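PDB 3RIQ: tailspike protein from Siphovirus 9NA, which probably binds the Salmonella lipopolysaccharide receptor and cleaves it as an endorhamnosidase. Local coordinates for residues A[74-80]-A[153-157]; A[100-104]-A[273-277]; A[119-125]-A[213-217]; A[163-168]-A[184-190]. All coordinates share one frame; numbering follows the deposited sequence.

Interactions 1 and 4 both pair successive turns of the right-handed beta-helix through backbone hydrogen bonds, and strand 79-87, which carries part of interaction 1, also packs against interaction 4. Interaction 4 is the more buried and adds aromatic and apolar packing; interaction 1 is partly exposed, uses water bridges and reaches a second subunit. Interactions 2 and 3 are also partly buried. They dock loops that leave the helix against its coils, with one side-chain hydrogen bond in interaction 2 and a water bridge in interaction 3. These two touch where Tyr276 meets Tyr122. Interactions 3 and 4 lie side by side, centres 8 Å apart, on neighbouring strands 211-214 and 184-194.

Interaction 1 (A[74-80]-A[153-157]); sequences LGSGSKV and ANNII
The carboxamide of Asn155 comes up beside Gly77, ND2 4.0 Å from Gly77 N, yet both ends of this flat group are engaged by the second subunit: OD1 accepts from Arg182 and ND2 donates to Glu162 there. The other amide, that of Asn154, is linked through ND2 and a water to Ser76 OG, while its OD1 is held by Asn174. Between the backbones, Gly77 N donates to Asn155 O at 2.7 Å. Beyond the corner at Asn155 the pairing becomes regular: Ile157 N binds Ser78 O at 3.2 Å and Val80 N binds Ile157 O at 2.8 Å, on either side of the parallel bridge of Lys79 with Ile157. Ile156 is the apolar filling, its branched CG2 meeting Leu74 CD2 at 4.0 Å and Val80 CG2 at 4.2 Å. Turning CG1 beside its own backbone N (chi1 -44°) tucks CD1 under the turn, 3.4 Å from Gly75 O. That carbonyl accepts from both N and OG of Ser78, closing a type II beta turn whose third position, at positive phi, suits Gly77. A tight turn running into a parallel strand that pairs with the next coil is typical of the right-handed parallel beta-helix.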
loop_
_atom_site.group_PDB
_atom_site.type_symbol
_atom_site.label_atom_id
_atom_site.label_comp_id
_atom_site.label_asym_id
_atom_site.label_seq_id
_atom_site.Cartn_x
_atom_site.Cartn_y
_atom_site.Cartn_z
ATOM N N LEU A 74 39.044 -7.124 2.358
ATOM C CA LEU A 74 38.264 -7.228 3.571
ATOM C C LEU A 74 37.572 -8.562 3.547
ATOM O O LEU A 74 36.946 -8.901 2.541
ATOM C CB LEU A 74 37.228 -6.067 3.619
ATOM C CG LEU A 74 36.407 -5.955 4.900
ATOM C CD1 LEU A 74 37.350 -5.818 6.125
ATOM C CD2 LEU A 74 35.432 -4.725 4.831
ATOM N N GLY A 75 37.688 -9.344 4.617
ATOM C CA GLY A 75 37.200 -10.729 4.606
ATOM C C GLY A 75 35.681 -10.837 4.561
ATOM O O GLY A 75 34.986 -10.044 5.181
ATOM N N SER A 76 35.177 -11.847 3.853
ATOM C CA SER A 76 33.728 -12.118 3.819
ATOM C C SER A 76 33.160 -12.331 5.225
ATOM O O SER A 76 33.761 -13.051 6.048
ATOM C CB SER A 76 33.431 -13.333 2.931
ATOM O OG SER A 76 33.946 -13.073 1.639
ATOM N N GLY A 77 32.031 -11.659 5.513
ATOM C CA GLY A 77 31.441 -11.729 6.842
ATOM C C GLY A 77 31.824 -10.564 7.754
ATOM O O GLY A 77 31.337 -10.495 8.892
ATOM N N SER A 78 32.710 -9.669 7.295
ATOM C CA SER A 78 33.051 -8.449 8.060
ATOM C C SER A 78 31.834 -7.524 8.207
ATOM O O SER A 78 30.850 -7.599 7.430
ATOM C CB SER A 78 34.174 -7.646 7.375
ATOM O OG SER A 78 35.373 -8.426 7.378
ATOM N N LYS A 79 31.892 -6.688 9.238
ATOM C CA LYS A 79 30.878 -5.671 9.464
ATOM C C LYS A 79 31.543 -4.333 9.726
ATOM O O LYS A 79 32.561 -4.294 10.440
ATOM C CB LYS A 79 29.968 -6.046 10.648
ATOM C CG LYS A 79 28.763 -5.121 10.843
ATOM C CD LYS A 79 27.906 -5.594 12.024
ATOM C CE LYS A 79 27.083 -6.848 11.659
ATOM N NZ LYS A 79 26.375 -7.469 12.861
ATOM N N VAL A 80 30.987 -3.259 9.164
ATOM C CA VAL A 80 31.529 -1.914 9.328
ATOM C C VAL A 80 30.442 -1.067 9.984
ATOM O O VAL A 80 29.326 -0.881 9.426
ATOM C CB VAL A 80 31.981 -1.321 7.954
ATOM C CG1 VAL A 80 32.647 0.049 8.152
ATOM C CG2 VAL A 80 32.959 -2.282 7.248
ATOM N N ALA A 153 34.982 -7.218 -2.390
ATOM C CA ALA A 153 34.573 -7.838 -1.130
ATOM C C ALA A 153 33.206 -8.481 -1.295
ATOM O O ALA A 153 32.366 -7.956 -2.051
ATOM C CB ALA A 153 34.563 -6.787 0.005
ATOM N N ASN A 154 32.994 -9.602 -0.594
ATOM C CA ASN A 154 31.725 -10.313 -0.628
ATOM C C ASN A 154 31.178 -10.389 0.769
ATOM O O ASN A 154 31.931 -10.606 1.734
ATOM C CB ASN A 154 31.884 -11.726 -1.194
ATOM C CG ASN A 154 32.157 -11.754 -2.686
ATOM O OD1 ASN A 154 31.692 -10.917 -3.458
ATOM N ND2 ASN A 154 32.923 -12.757 -3.100
ATOM N N ASN A 155 29.874 -10.181 0.892
ATOM C CA ASN A 155 29.168 -10.450 2.165
ATOM C C ASN A 155 29.652 -9.552 3.306
ATOM O O ASN A 155 30.144 -10.038 4.343
ATOM C CB ASN A 155 29.247 -11.923 2.595
ATOM C CG ASN A 155 28.219 -12.242 3.626
ATOM O OD1 ASN A 155 27.193 -11.545 3.719
ATOM N ND2 ASN A 155 28.479 -13.262 4.447
ATOM N N ILE A 156 29.495 -8.256 3.119
ATOM C CA ILE A 156 29.883 -7.233 4.128
ATOM C C ILE A 156 28.655 -6.478 4.514
ATOM O O ILE A 156 27.844 -6.093 3.642
ATOM C CB ILE A 156 30.939 -6.222 3.569
ATOM C CG1 ILE A 156 32.044 -6.957 2.780
ATOM C CG2 ILE A 156 31.460 -5.349 4.724
ATOM C CD1 ILE A 156 32.971 -7.858 3.611
ATOM N N ILE A 157 28.488 -6.248 5.815
ATOM C CA ILE A 157 27.357 -5.429 6.261
ATOM C C ILE A 157 27.869 -4.087 6.759
ATOM O O ILE A 157 28.782 -4.056 7.581
ATOM C CB ILE A 157 26.526 -6.171 7.396
ATOM C CG1 ILE A 157 26.033 -7.548 6.899
ATOM C CG2 ILE A 157 25.359 -5.275 7.883
ATOM C CD1 ILE A 157 25.331 -8.363 7.967
HETATM O O HOH W 1 35.267 -10.578 0.886
HETATM O O HOH W 2 33.636 -14.745 -0.812
HETATM O O HOH W 3 28.725 -9.654 6.843
#

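Interaction 2 (A[100-104]-A[273-277]); sequences NGNWV and IQCYY
Gln274 and Gly101, both buried, form the tight part of this contact. Gln274 stretches out from CG and delivers NE2 to Gly101 O at 2.9 Å, an almost straight bond (176°) lying in the plane of the glutamine amide. The same NE2 also donates to Asp319 and OE1 accepts from Arg242, so a buried amide is satisfied at both ends, a task for which glutamine has the needed reach and polarity. NE2 also sits over one face of the Trp103 indole. The six-membered ring meanwhile pushes its far rim against backbone carbonyls: CZ2 is 3.4 Å from Cys275 O, near the ring plane, and CH2 is 3.5 Å from Gln274 O. Trp103 NE1 is fixed by Asp319 O. Segment 100-104 belongs to a long insertion between strands 79-87 and 146-151 of the beta-helix, probably the counterpart of the dorsal fin of the P22 tailspike, and here it folds back on the loop that follows strand 266-273. Gly101 suits the positive phi of its bend. Trp103, Tyr276 and Asn102 are partly exposed. Tyr276 meets the indole closely but obliquely over a small area, planes at 44°, with CD1 touching Trp103 CZ3 at 3.6 Å; Arg96 adds a cation-pi contact to the tyrosine. The loose side is at Asn102, which turns its CB away, and even the nearest backbones, at Trp103 and Gln274, have CA atoms 8.4 Å apart.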
loop_
_atom_site.group_PDB
_atom_site.type_symbol
_atom_site.label_atom_id
_atom_site.label_comp_id
_atom_site.label_asym_id
_atom_site.label_seq_id
_atom_site.Cartn_x
_atom_site.Cartn_y
_atom_site.Cartn_z
ATOM N N ASN A 100 11.311 29.302 1.116
ATOM C CA ASN A 100 10.101 28.501 1.374
ATOM C C ASN A 100 10.311 27.041 1.003
ATOM O O ASN A 100 9.378 26.256 1.087
ATOM C CB ASN A 100 8.899 29.030 0.575
ATOM C CG ASN A 100 8.496 30.454 0.967
ATOM O OD1 ASN A 100 8.247 31.295 0.093
ATOM N ND2 ASN A 100 8.448 30.736 2.277
ATOM N N GLY A 101 11.516 26.687 0.563
ATOM C CA GLY A 101 11.781 25.319 0.115
ATOM C C GLY A 101 11.239 25.000 -1.280
ATOM O O GLY A 101 11.071 23.799 -1.636
ATOM N N ASN A 102 10.969 26.043 -2.079
ATOM C CA ASN A 102 10.527 25.851 -3.479
ATOM C C ASN A 102 11.666 25.990 -4.489
ATOM O O ASN A 102 12.668 26.672 -4.218
ATOM C CB ASN A 102 9.431 26.866 -3.847
ATOM C CG ASN A 102 8.112 26.576 -3.158
ATOM O OD1 ASN A 102 7.459 27.487 -2.616
ATOM N ND2 ASN A 102 7.701 25.313 -3.173
ATOM N N TRP A 103 11.516 25.354 -5.649
ATOM C CA TRP A 103 12.539 25.443 -6.699
ATOM C C TRP A 103 12.808 26.881 -7.098
ATOM O O TRP A 103 11.864 27.696 -7.260
ATOM C CB TRP A 103 12.107 24.688 -7.954
ATOM C CG TRP A 103 12.107 23.192 -7.807
ATOM C CD1 TRP A 103 11.009 22.373 -7.600
ATOM C CD2 TRP A 103 13.245 22.322 -7.853
ATOM N NE1 TRP A 103 11.405 21.049 -7.538
ATOM C CE2 TRP A 103 12.768 20.987 -7.680
ATOM C CE3 TRP A 103 14.619 22.531 -8.027
ATOM C CZ2 TRP A 103 13.629 19.866 -7.661
ATOM C CZ3 TRP A 103 15.466 21.422 -8.028
ATOM C CH2 TRP A 103 14.966 20.104 -7.857
ATOM N N VAL A 104 14.094 27.164 -7.298
ATOM C CA VAL A 104 14.580 28.383 -7.946
ATOM C C VAL A 104 15.110 27.959 -9.316
ATOM O O VAL A 104 15.969 27.076 -9.407
ATOM C CB VAL A 104 15.720 29.056 -7.140
ATOM C CG1 VAL A 104 16.335 30.242 -7.935
ATOM C CG2 VAL A 104 15.203 29.510 -5.758
ATOM N N ILE A 273 12.133 13.127 -2.605
ATOM C CA ILE A 273 11.704 14.521 -2.449
ATOM C C ILE A 273 12.620 15.463 -3.228
ATOM O O ILE A 273 13.800 15.557 -2.913
ATOM C CB ILE A 273 11.747 14.914 -0.946
ATOM C CG1 ILE A 273 10.751 14.039 -0.127
ATOM C CG2 ILE A 273 11.470 16.439 -0.777
ATOM C CD1 ILE A 273 10.915 14.112 1.440
ATOM N N GLN A 274 12.080 16.162 -4.234
ATOM C CA GLN A 274 12.795 17.238 -4.950
ATOM C C GLN A 274 14.153 16.829 -5.519
ATOM O O GLN A 274 15.121 17.588 -5.422
ATOM C CB GLN A 274 12.921 18.487 -4.082
ATOM C CG GLN A 274 11.552 19.112 -3.794
ATOM C CD GLN A 274 11.671 20.345 -2.910
ATOM O OE1 GLN A 274 12.391 20.346 -1.882
ATOM N NE2 GLN A 274 10.982 21.406 -3.298
ATOM N N CYS A 275 14.242 15.650 -6.139
ATOM C CA CYS A 275 15.465 15.367 -6.945
ATOM C C CYS A 275 15.425 16.215 -8.230
ATOM O O CYS A 275 14.355 16.696 -8.638
ATOM C CB CYS A 275 15.609 13.883 -7.270
ATOM S SG CYS A 275 14.248 13.199 -8.274
ATOM N N TYR A 276 16.588 16.441 -8.831
ATOM C CA TYR A 276 16.634 17.306 -10.009
ATOM C C TYR A 276 16.282 16.570 -11.296
ATOM O O TYR A 276 15.774 17.193 -12.248
ATOM C CB TYR A 276 17.992 17.999 -10.115
ATOM C CG TYR A 276 18.024 19.151 -11.089
ATOM C CD1 TYR A 276 17.140 20.249 -10.968
ATOM C CD2 TYR A 276 18.970 19.183 -12.111
ATOM C CE1 TYR A 276 17.207 21.350 -11.863
ATOM C CE2 TYR A 276 19.059 20.264 -12.977
ATOM C CZ TYR A 276 18.150 21.343 -12.864
ATOM O OH TYR A 276 18.222 22.429 -13.742
ATOM N N TYR A 277 16.520 15.247 -11.332
ATOM C CA TYR A 277 16.003 14.459 -12.436
ATOM C C TYR A 277 14.779 13.638 -11.982
ATOM O O TYR A 277 13.803 14.241 -11.498
ATOM C CB TYR A 277 17.127 13.695 -13.137
ATOM C CG TYR A 277 17.943 14.637 -14.019
ATOM C CD1 TYR A 277 17.577 14.832 -15.361
ATOM C CD2 TYR A 277 18.992 15.400 -13.506
ATOM C CE1 TYR A 277 18.302 15.702 -16.189
ATOM C CE2 TYR A 277 19.719 16.269 -14.310
ATOM C CZ TYR A 277 19.374 16.432 -15.648
ATOM O OH TYR A 277 20.098 17.313 -16.448
#

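Interaction 3 (A[119-125]-A[213-217]); sequences DKGYKPN and KYGSG
Gly121, whose backbone passes over the Tyr214 ring, offers its carbonyl O to a water at 2.8 Å, and that water accepts from Gly215 N at 2.9 Å. This bridge joins the two segments, between which there is no direct hydrogen bond. One face of the Tyr214 ring carries the peptide between Lys120 and Gly121: Gly121 N stands 3.3 Å above the ring plane, nearer the ring's border than its centre, with Lys120 CA beside it. The positive phi of Gly121 suits glycine. Lys120 CB touches Tyr214 CE2 at 3.6 Å before the rest of its chain runs off toward Tyr95. The phenol is anchored by Arg242 at its OH. Tyr122 rests on the next peptide, its CB 3.4 Å from Gly215 O and its ring oblique to Ser216, and its OH is bonded to Asp128 and Arg96. Small Ser216 packs against both Asn125 and Lys123. Its CB lies 3.5 Å from Asn125 ND2, which is steadied by a bond in the carbonyl plane to Lys123 O (170° at the hydrogen), while Asn125 OD1 accepts from Asn127 N. Lys123 CE passes alongside Ser216 OG and NZ goes on to a salt bridge with Glu188. A loop laid over residues 214-216, beside strand 211-214, is characteristic of a beta-helix carrying a long insertion on its flank, as in the P22 tailspike family.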
loop_
_atom_site.group_PDB
_atom_site.type_symbol
_atom_site.label_atom_id
_atom_site.label_comp_id
_atom_site.label_asym_id
_atom_site.label_seq_id
_atom_site.Cartn_x
_atom_site.Cartn_y
_atom_site.Cartn_z
ATOM N N ASP A 119 26.720 21.685 4.453
ATOM C CA ASP A 119 25.415 21.180 4.939
ATOM C C ASP A 119 24.384 20.855 3.857
ATOM O O ASP A 119 23.490 20.042 4.099
ATOM C CB ASP A 119 24.795 22.126 5.991
ATOM C CG ASP A 119 24.488 23.532 5.428
ATOM O OD1 ASP A 119 25.253 24.023 4.574
ATOM O OD2 ASP A 119 23.467 24.157 5.824
ATOM N N LYS A 120 24.448 21.527 2.706
ATOM C CA LYS A 120 23.356 21.391 1.725
ATOM C C LYS A 120 23.847 21.830 0.342
ATOM O O LYS A 120 24.939 22.433 0.204
ATOM C CB LYS A 120 22.117 22.220 2.144
ATOM C CG LYS A 120 22.318 23.706 2.074
ATOM C CD LYS A 120 21.213 24.422 2.844
ATOM C CE LYS A 120 21.190 25.899 2.509
ATOM N NZ LYS A 120 20.368 26.655 3.521
ATOM N N GLY A 121 23.018 21.594 -0.666
ATOM C CA GLY A 121 23.435 21.765 -2.059
ATOM C C GLY A 121 24.361 20.642 -2.489
ATOM O O GLY A 121 24.789 19.834 -1.675
ATOM N N TYR A 122 24.636 20.589 -3.783
ATOM C CA TYR A 122 25.586 19.599 -4.334
ATOM C C TYR A 122 26.567 20.278 -5.280
ATOM O O TYR A 122 26.323 21.395 -5.754
ATOM C CB TYR A 122 24.821 18.446 -5.035
ATOM C CG TYR A 122 24.014 18.896 -6.232
ATOM C CD1 TYR A 122 24.617 19.022 -7.491
ATOM C CD2 TYR A 122 22.640 19.183 -6.106
ATOM C CE1 TYR A 122 23.878 19.446 -8.622
ATOM C CE2 TYR A 122 21.896 19.629 -7.215
ATOM C CZ TYR A 122 22.520 19.758 -8.466
ATOM O OH TYR A 122 21.784 20.175 -9.552
ATOM N N LYS A 123 27.672 19.604 -5.574
ATOM C CA LYS A 123 28.684 20.200 -6.458
ATOM C C LYS A 123 28.173 20.361 -7.904
ATOM O O LYS A 123 27.668 19.428 -8.503
ATOM C CB LYS A 123 30.004 19.419 -6.449
ATOM C CG LYS A 123 29.887 17.946 -6.780
ATOM C CD LYS A 123 31.025 17.485 -7.699
ATOM C CE LYS A 123 31.066 15.978 -7.709
ATOM N NZ LYS A 123 32.183 15.443 -8.583
ATOM N N PRO A 124 28.325 21.553 -8.469
ATOM C CA PRO A 124 27.908 21.762 -9.848
ATOM C C PRO A 124 28.645 20.855 -10.805
ATOM O O PRO A 124 29.836 20.554 -10.596
ATOM C CB PRO A 124 28.319 23.205 -10.132
ATOM C CG PRO A 124 28.409 23.836 -8.869
ATOM C CD PRO A 124 28.806 22.790 -7.845
ATOM N N ASN A 125 27.938 20.415 -11.836
ATOM C CA ASN A 125 28.473 19.442 -12.793
ATOM C C ASN A 125 27.771 19.527 -14.144
ATOM O O ASN A 125 26.898 20.381 -14.328
ATOM C CB ASN A 125 28.357 18.026 -12.254
ATOM C CG ASN A 125 26.927 17.565 -12.153
ATOM O OD1 ASN A 125 26.399 16.896 -13.055
ATOM N ND2 ASN A 125 26.270 17.952 -11.079
ATOM N N LYS A 213 20.907 12.448 1.383
ATOM C CA LYS A 213 20.607 13.843 1.051
ATOM C C LYS A 213 21.631 14.429 0.096
ATOM O O LYS A 213 22.846 14.207 0.256
ATOM C CB LYS A 213 20.627 14.693 2.328
ATOM C CG LYS A 213 19.778 14.124 3.446
ATOM C CD LYS A 213 19.770 15.059 4.679
ATOM C CE LYS A 213 18.964 14.401 5.798
ATOM N NZ LYS A 213 18.839 15.265 7.034
ATOM N N TYR A 214 21.156 15.188 -0.889
ATOM C CA TYR A 214 22.055 15.898 -1.825
ATOM C C TYR A 214 23.014 14.943 -2.570
ATOM O O TYR A 214 22.612 13.838 -2.926
ATOM C CB TYR A 214 22.759 17.112 -1.167
ATOM C CG TYR A 214 21.755 18.125 -0.651
ATOM C CD1 TYR A 214 21.110 19.006 -1.536
ATOM C CD2 TYR A 214 21.421 18.196 0.712
ATOM C CE1 TYR A 214 20.147 19.934 -1.081
ATOM C CE2 TYR A 214 20.459 19.135 1.206
ATOM C CZ TYR A 214 19.827 19.992 0.289
ATOM O OH TYR A 214 18.905 20.904 0.739
ATOM N N GLY A 215 24.244 15.394 -2.841
ATOM C CA GLY A 215 25.103 14.714 -3.826
ATOM C C GLY A 215 24.732 15.053 -5.240
ATOM O O GLY A 215 23.563 15.346 -5.539
ATOM N N SER A 216 25.716 15.060 -6.130
ATOM C CA SER A 216 25.427 15.415 -7.537
ATOM C C SER A 216 24.764 14.275 -8.306
ATOM O O SER A 216 24.292 14.502 -9.427
ATOM C CB SER A 216 26.716 15.857 -8.278
ATOM O OG SER A 216 27.636 14.755 -8.302
ATOM N N GLY A 217 24.772 13.063 -7.731
ATOM C CA GLY A 217 24.302 11.860 -8.419
ATOM C C GLY A 217 22.938 11.378 -7.926
ATOM O O GLY A 217 22.057 12.183 -7.574
HETATM O O HOH W 4 26.059 17.363 -1.863
#

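Interaction 4 (A[163-168]-A[184-190]); sequences ATMGGY and FIAWESG
A backbone hydrogen bond between Ala163 and Ile185 starts the pairing. Ile185 N donates to Ala163 O at 2.8 Å, approaching 44° out of the carbonyl plane, and Ile185 O then accepts from Gly166 N at 3.3 Å, in the carbonyl plane, with a weak bond from Met165 N besides. The ladder is parallel at Ala163–Phe184 and Thr164–Ile185, then both segments turn a corner. Past it, Tyr168 N binds Gly190 O at 3.0 Å, and a water lies within bonding distance of both Tyr168 O and Ser189 O. The bare CA of Gly167 lies only 3.6 Å from Gly190 O, a place that suits glycine.

Among the aromatic contacts, Ala163 and Phe184 share one face, and Phe184 reaches on to Tyr168. The methyl of Ala163 sits over the centre of the Phe184 ring, 4.0 Å from CB to centroid in a CH-pi contact, small enough to sit close over the ring. Phe184 meets Tyr168 rim to rim, CE1 to CE2 3.6 Å, planes at 48°. Apolar contacts occupy the outside of the corner. The bend of the Met165 chain at chi2 (-65°) swings CE to 3.8 Å from Ile185 CG2, and Met165 CB meets Trp187 CE3 at 4.1 Å.

Strand 79-87 flanks Thr164, Met165 and Tyr168 from the preceding coil, strand 211-214 packs through Ile212 on Phe184 and Ala186, and Pro91 of a loop touches both Met165 and Trp187.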
loop_
_atom_site.group_PDB
_atom_site.type_symbol
_atom_site.label_atom_id
_atom_site.label_comp_id
_atom_site.label_asym_id
_atom_site.label_seq_id
_atom_site.Cartn_x
_atom_site.Cartn_y
_atom_site.Cartn_z
ATOM N N ALA A 163 27.853 10.497 6.144
ATOM C CA ALA A 163 28.773 11.219 5.244
ATOM C C ALA A 163 28.532 12.719 5.340
ATOM O O ALA A 163 27.398 13.156 5.534
ATOM C CB ALA A 163 28.540 10.787 3.791
ATOM N N THR A 164 29.591 13.481 5.128
ATOM C CA THR A 164 29.471 14.931 5.001
ATOM C C THR A 164 30.235 15.286 3.734
ATOM O O THR A 164 31.460 15.370 3.739
ATOM C CB THR A 164 30.034 15.673 6.233
ATOM O OG1 THR A 164 29.379 15.204 7.421
ATOM C CG2 THR A 164 29.801 17.202 6.115
ATOM N N MET A 165 29.491 15.440 2.642
ATOM C CA MET A 165 30.064 15.584 1.315
ATOM C C MET A 165 30.980 14.376 1.027
ATOM O O MET A 165 32.175 14.515 0.751
ATOM C CB MET A 165 30.805 16.939 1.163
ATOM C CG MET A 165 29.913 18.133 1.403
ATOM S SD MET A 165 28.601 18.313 0.173
ATOM C CE MET A 165 27.620 19.664 0.896
ATOM N N GLY A 166 30.389 13.176 1.107
ATOM C CA GLY A 166 31.117 11.925 0.962
ATOM C C GLY A 166 30.162 10.845 0.500
ATOM O O GLY A 166 28.943 11.043 0.373
ATOM N N GLY A 167 30.705 9.671 0.291
ATOM C CA GLY A 167 29.892 8.535 -0.138
ATOM C C GLY A 167 30.660 7.249 -0.168
ATOM O O GLY A 167 31.846 7.208 0.208
ATOM N N TYR A 168 29.992 6.214 -0.659
ATOM C CA TYR A 168 30.476 4.845 -0.589
ATOM C C TYR A 168 30.376 4.212 -1.956
ATOM O O TYR A 168 29.287 4.167 -2.574
ATOM C CB TYR A 168 29.672 4.009 0.433
ATOM C CG TYR A 168 29.824 4.575 1.832
ATOM C CD1 TYR A 168 30.782 4.066 2.716
ATOM C CD2 TYR A 168 29.023 5.645 2.265
ATOM C CE1 TYR A 168 30.936 4.612 3.981
ATOM C CE2 TYR A 168 29.174 6.198 3.520
ATOM C CZ TYR A 168 30.139 5.690 4.374
ATOM O OH TYR A 168 30.278 6.214 5.636
ATOM N N PHE A 184 23.609 11.741 6.349
ATOM C CA PHE A 184 24.287 11.364 5.105
ATOM C C PHE A 184 24.081 12.443 4.038
ATOM O O PHE A 184 23.033 12.501 3.379
ATOM C CB PHE A 184 23.755 9.996 4.663
ATOM C CG PHE A 184 24.587 9.285 3.625
ATOM C CD1 PHE A 184 25.080 8.007 3.881
ATOM C CD2 PHE A 184 24.898 9.889 2.392
ATOM C CE1 PHE A 184 25.835 7.308 2.903
ATOM C CE2 PHE A 184 25.673 9.217 1.418
ATOM C CZ PHE A 184 26.135 7.923 1.655
ATOM N N ILE A 185 25.078 13.321 3.902
ATOM C CA ILE A 185 25.092 14.355 2.865
ATOM C C ILE A 185 26.064 13.838 1.806
ATOM O O ILE A 185 27.302 13.769 2.059
ATOM C CB ILE A 185 25.536 15.693 3.442
ATOM C CG1 ILE A 185 24.616 16.095 4.606
ATOM C CG2 ILE A 185 25.587 16.752 2.342
ATOM C CD1 ILE A 185 25.221 17.081 5.536
ATOM N N ALA A 186 25.530 13.405 0.659
ATOM C CA ALA A 186 26.318 12.718 -0.363
ATOM C C ALA A 186 27.229 13.658 -1.142
ATOM O O ALA A 186 27.077 14.899 -1.084
ATOM C CB ALA A 186 25.347 11.984 -1.317
ATOM N N TRP A 187 28.204 13.075 -1.836
ATOM C CA TRP A 187 29.092 13.866 -2.720
ATOM C C TRP A 187 28.673 13.706 -4.208
ATOM O O TRP A 187 28.307 14.684 -4.861
ATOM C CB TRP A 187 30.541 13.426 -2.493
ATOM C CG TRP A 187 31.519 14.119 -3.396
ATOM C CD1 TRP A 187 32.438 13.527 -4.237
ATOM C CD2 TRP A 187 31.702 15.540 -3.541
ATOM N NE1 TRP A 187 33.177 14.498 -4.885
ATOM C CE2 TRP A 187 32.753 15.735 -4.474
ATOM C CE3 TRP A 187 31.100 16.662 -2.955
ATOM C CZ2 TRP A 187 33.202 17.015 -4.847
ATOM C CZ3 TRP A 187 31.522 17.911 -3.327
ATOM C CH2 TRP A 187 32.586 18.089 -4.252
ATOM N N GLU A 188 28.689 12.468 -4.696
ATOM C CA GLU A 188 28.238 12.118 -6.033
ATOM C C GLU A 188 26.969 11.265 -5.845
ATOM O O GLU A 188 25.987 11.759 -5.266
ATOM C CB GLU A 188 29.383 11.444 -6.826
ATOM C CG GLU A 188 30.465 12.455 -7.144
ATOM C CD GLU A 188 31.776 11.874 -7.626
ATOM O OE1 GLU A 188 32.326 12.455 -8.579
ATOM O OE2 GLU A 188 32.289 10.895 -7.030
ATOM N N SER A 189 26.952 10.032 -6.325
ATOM C CA SER A 189 25.880 9.126 -5.903
ATOM C C SER A 189 26.179 8.673 -4.466
ATOM O O SER A 189 27.331 8.488 -4.104
ATOM C CB SER A 189 25.756 7.954 -6.860
ATOM O OG SER A 189 25.208 8.373 -8.093
ATOM N N GLY A 190 25.150 8.516 -3.639
ATOM C CA GLY A 190 25.412 8.184 -2.216
ATOM C C GLY A 190 26.043 6.809 -2.016
ATOM O O GLY A 190 27.130 6.682 -1.410
HETATM O O HOH W 5 28.826 6.181 -4.386
#